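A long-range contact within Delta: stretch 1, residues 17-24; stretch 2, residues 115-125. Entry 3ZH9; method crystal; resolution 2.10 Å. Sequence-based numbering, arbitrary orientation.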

# COMPACT_ATOMS: atom_id res chain seq x y z
N VAL A 17 11.75 20.89 -7.48
CA VAL A 17 10.71 20.12 -8.18
C VAL A 17 10.88 18.61 -7.94
O VAL A 17 11.97 18.04 -8.19
CB VAL A 17 10.69 20.39 -9.71
CG1 VAL A 17 9.57 19.63 -10.38
CG2 VAL A 17 10.58 21.88 -10.02
N TYR A 18 9.82 17.97 -7.46
CA TYR A 18 9.78 16.50 -7.34
C TYR A 18 8.61 15.95 -8.14
O TYR A 18 7.57 16.60 -8.28
CB TYR A 18 9.58 16.03 -5.91
CG TYR A 18 10.73 16.33 -4.99
CD1 TYR A 18 10.89 17.60 -4.44
CD2 TYR A 18 11.67 15.35 -4.67
CE1 TYR A 18 11.92 17.89 -3.59
CE2 TYR A 18 12.73 15.63 -3.83
CZ TYR A 18 12.85 16.90 -3.28
OH TYR A 18 13.89 17.20 -2.44
N CYS A 19 8.80 14.74 -8.65
CA CYS A 19 7.72 13.99 -9.23
C CYS A 19 7.70 12.62 -8.58
O CYS A 19 8.59 11.78 -8.81
CB CYS A 19 7.84 13.88 -10.75
SG CYS A 19 6.43 12.98 -11.49
N LEU A 20 6.70 12.42 -7.74
CA LEU A 20 6.56 11.17 -7.00
C LEU A 20 5.47 10.36 -7.70
O LEU A 20 4.33 10.82 -7.85
CB LEU A 20 6.17 11.44 -5.54
CG LEU A 20 6.85 12.62 -4.83
CD1 LEU A 20 6.37 12.77 -3.37
CD2 LEU A 20 8.35 12.51 -4.87
N TYR A 21 5.82 9.17 -8.17
CA TYR A 21 4.86 8.37 -8.92
C TYR A 21 4.93 6.89 -8.52
O TYR A 21 5.80 6.49 -7.74
CB TYR A 21 5.06 8.54 -10.43
CG TYR A 21 6.31 7.88 -10.97
CD1 TYR A 21 7.55 8.48 -10.84
CD2 TYR A 21 6.25 6.63 -11.59
CE1 TYR A 21 8.71 7.87 -11.32
CE2 TYR A 21 7.39 6.01 -12.08
CZ TYR A 21 8.62 6.63 -11.94
OH TYR A 21 9.76 6.04 -12.40
N GLY A 22 4.01 6.10 -9.05
CA GLY A 22 3.89 4.71 -8.66
C GLY A 22 2.60 4.50 -7.90
O GLY A 22 1.96 5.47 -7.44
N LYS A 23 2.21 3.25 -7.75
CA LYS A 23 0.93 2.93 -7.15
C LYS A 23 1.02 2.59 -5.66
O LYS A 23 0.01 2.33 -5.02
CB LYS A 23 0.23 1.80 -7.92
CG LYS A 23 -0.32 2.24 -9.28
CD LYS A 23 -1.32 1.24 -9.82
N GLU A 24 2.23 2.59 -5.11
CA GLU A 24 2.36 2.35 -3.67
C GLU A 24 2.08 3.64 -2.90
O GLU A 24 2.99 4.34 -2.47
CB GLU A 24 3.73 1.77 -3.33
CG GLU A 24 3.89 1.37 -1.88
CD GLU A 24 2.77 0.46 -1.39
OE1 GLU A 24 2.89 -0.78 -1.55
OE2 GLU A 24 1.78 0.98 -0.83
N PHE A 115 8.04 22.31 -5.21
CA PHE A 115 6.87 21.93 -6.00
C PHE A 115 6.85 20.40 -6.17
O PHE A 115 7.78 19.82 -6.78
CB PHE A 115 6.96 22.60 -7.37
CG PHE A 115 5.72 22.51 -8.20
CD1 PHE A 115 5.50 21.42 -9.05
CD2 PHE A 115 4.77 23.54 -8.18
CE1 PHE A 115 4.35 21.35 -9.83
CE2 PHE A 115 3.63 23.47 -8.95
CZ PHE A 115 3.42 22.38 -9.79
N VAL A 116 5.83 19.74 -5.64
CA VAL A 116 5.74 18.29 -5.73
C VAL A 116 4.53 17.82 -6.56
O VAL A 116 3.37 18.12 -6.24
CB VAL A 116 5.71 17.63 -4.34
CG1 VAL A 116 6.75 18.26 -3.43
CG2 VAL A 116 4.36 17.79 -3.72
N LEU A 117 4.81 17.12 -7.64
CA LEU A 117 3.79 16.40 -8.38
C LEU A 117 3.62 15.02 -7.75
O LEU A 117 4.58 14.24 -7.69
CB LEU A 117 4.19 16.21 -9.83
CG LEU A 117 3.85 17.38 -10.73
CD1 LEU A 117 4.57 17.24 -12.06
CD2 LEU A 117 2.33 17.43 -10.92
N LEU A 118 2.41 14.72 -7.31
CA LEU A 118 2.09 13.40 -6.79
C LEU A 118 1.21 12.70 -7.83
O LEU A 118 0.06 13.07 -8.03
CB LEU A 118 1.39 13.54 -5.44
CG LEU A 118 1.18 12.24 -4.66
CD1 LEU A 118 2.46 11.44 -4.63
CD2 LEU A 118 0.69 12.56 -3.26
N ALA A 119 1.78 11.70 -8.50
CA ALA A 119 1.13 11.06 -9.64
C ALA A 119 1.03 9.56 -9.41
O ALA A 119 1.93 8.82 -9.77
CB ALA A 119 1.91 11.33 -10.92
N PRO A 120 -0.08 9.12 -8.81
CA PRO A 120 -0.22 7.75 -8.32
C PRO A 120 -0.50 6.74 -9.44
O PRO A 120 -1.45 5.98 -9.34
CB PRO A 120 -1.45 7.84 -7.42
CG PRO A 120 -2.31 8.89 -8.10
CD PRO A 120 -1.30 9.92 -8.58
N TYR A 121 0.32 6.75 -10.49
CA TYR A 121 0.13 5.87 -11.63
C TYR A 121 1.36 5.00 -11.75
O TYR A 121 2.43 5.38 -11.28
CB TYR A 121 -0.03 6.70 -12.91
CG TYR A 121 -0.92 7.92 -12.76
CD1 TYR A 121 -2.27 7.79 -12.44
CD2 TYR A 121 -0.41 9.19 -12.95
CE1 TYR A 121 -3.08 8.89 -12.31
CE2 TYR A 121 -1.21 10.31 -12.83
CZ TYR A 121 -2.55 10.16 -12.50
OH TYR A 121 -3.34 11.27 -12.38
N GLU A 122 1.23 3.85 -12.38
CA GLU A 122 2.35 2.92 -12.48
C GLU A 122 3.41 3.45 -13.42
O GLU A 122 4.61 3.20 -13.23
CB GLU A 122 1.87 1.56 -13.01
CG GLU A 122 1.07 0.73 -12.05
CD GLU A 122 0.78 -0.66 -12.59
OE1 GLU A 122 1.55 -1.12 -13.47
OE2 GLU A 122 -0.20 -1.29 -12.14
N LYS A 123 2.96 4.17 -14.43
CA LYS A 123 3.79 4.50 -15.57
C LYS A 123 3.36 5.85 -16.12
O LYS A 123 2.16 6.16 -16.15
CB LYS A 123 3.62 3.43 -16.65
CG LYS A 123 4.30 3.73 -17.97
CD LYS A 123 3.93 2.68 -19.02
N LEU A 124 4.33 6.65 -16.52
CA LEU A 124 4.05 7.91 -17.18
C LEU A 124 4.35 7.73 -18.66
O LEU A 124 5.23 6.95 -19.02
CB LEU A 124 4.90 9.02 -16.57
CG LEU A 124 4.95 9.13 -15.04
CD1 LEU A 124 5.88 10.27 -14.60
CD2 LEU A 124 3.55 9.30 -14.43
N ASP A 125 3.63 8.44 -19.52
CA ASP A 125 3.84 8.30 -20.96
C ASP A 125 5.13 9.01 -21.34
O ASP A 125 5.21 10.24 -21.30
CB ASP A 125 2.65 8.88 -21.73
CG ASP A 125 2.71 8.58 -23.22
OD1 ASP A 125 3.78 8.19 -23.74
OD2 ASP A 125 1.66 8.74 -23.89

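Neighbouring parallel β-strands illustrate a simple rule: one strand spends its NH and CO groups on its neighbour at every second residue, while side chains alternate between the two faces of the sheet. In Delta, strands 17-21 and 115-119 follow this rule closely. Their axes run 14° apart in the same direction, approach to 4.7 Å, and pair residue for residue from Val17 with Phe115 to Tyr21 with Ala119.

The ladder opens at Phe115, whose carbonyl O accepts a hydrogen bond from Tyr18 N at 2.8 Å and also receives a CA-H...O contact from Val17 CA at 3.3 Å. Val116, one step on, makes no backbone hydrogen bond to stretch 1; its CG1 instead lies 4.3 Å from Tyr18 CD1, an apolar contact on the face that also carries Leu20 and Leu118. Leu117 then bonds through both of its polar backbone atoms, as the parallel pattern requires. Its N donates to Tyr18 O (2.9 Å) and its O accepts from Leu20 N (2.8 Å), so that Leu117 grips the residues flanking its register partner, Cys19. On the opposite face, Cys19 SG rests 4.3 Å from Leu117 CB.

Leu118, like Val116, makes no backbone hydrogen bond to stretch 1. The CA-to-CB bond of Leu118 points to the face carrying Tyr18, Val116 and Leu20, but its end comes nearer to stretch 1, with Leu118 CD1 3.8 Å from Leu20 CB. Ala119 N closes the regular ladder with a nearly linear hydrogen bond to Leu20 O (2.8 Å, 176°). Ala119 CB meets Tyr21 CB at 4.2 Å, while Ala119 O accepts a hydrogen bond from Tyr121 N (2.7 Å) and still takes a CA-H...O contact from Tyr21 CA (3.1 Å).

Beyond the strands the pairing loosens. Pro120, which has no NH to donate, contributes a CA-H...O contact from its CA to Gly22 O at 3.3 Å. The CA-to-CB bond of Tyr121 points away, and the residue engages through its backbone: its O takes a weak hydrogen bond from Gly22 N, short at 2.8 Å but bent to 126°. Gly22 adopts backbone angles at which a CB would be jammed against the preceding carbonyl O. Glu122 CG lies only 3.3 Å from Lys23 CD, a tight carbon-carbon approach at the end of the modelled lysine chain, and Glu122 O lies at the edge of the Tyr21 ring.

Lys123 makes no contact, but the CA-to-CB bond of Leu124 points toward stretch 1. Leu124 CD1 lies 4.2 Å from Cys19 SG and oblique to the Tyr21 ring, with Leu124 CD2 4.3 Å from Tyr21 CB. Leu124 thus touches both Cys19 and Tyr21 and bridges the Cys19-Leu117 and Tyr21-Ala119 pairs on that face.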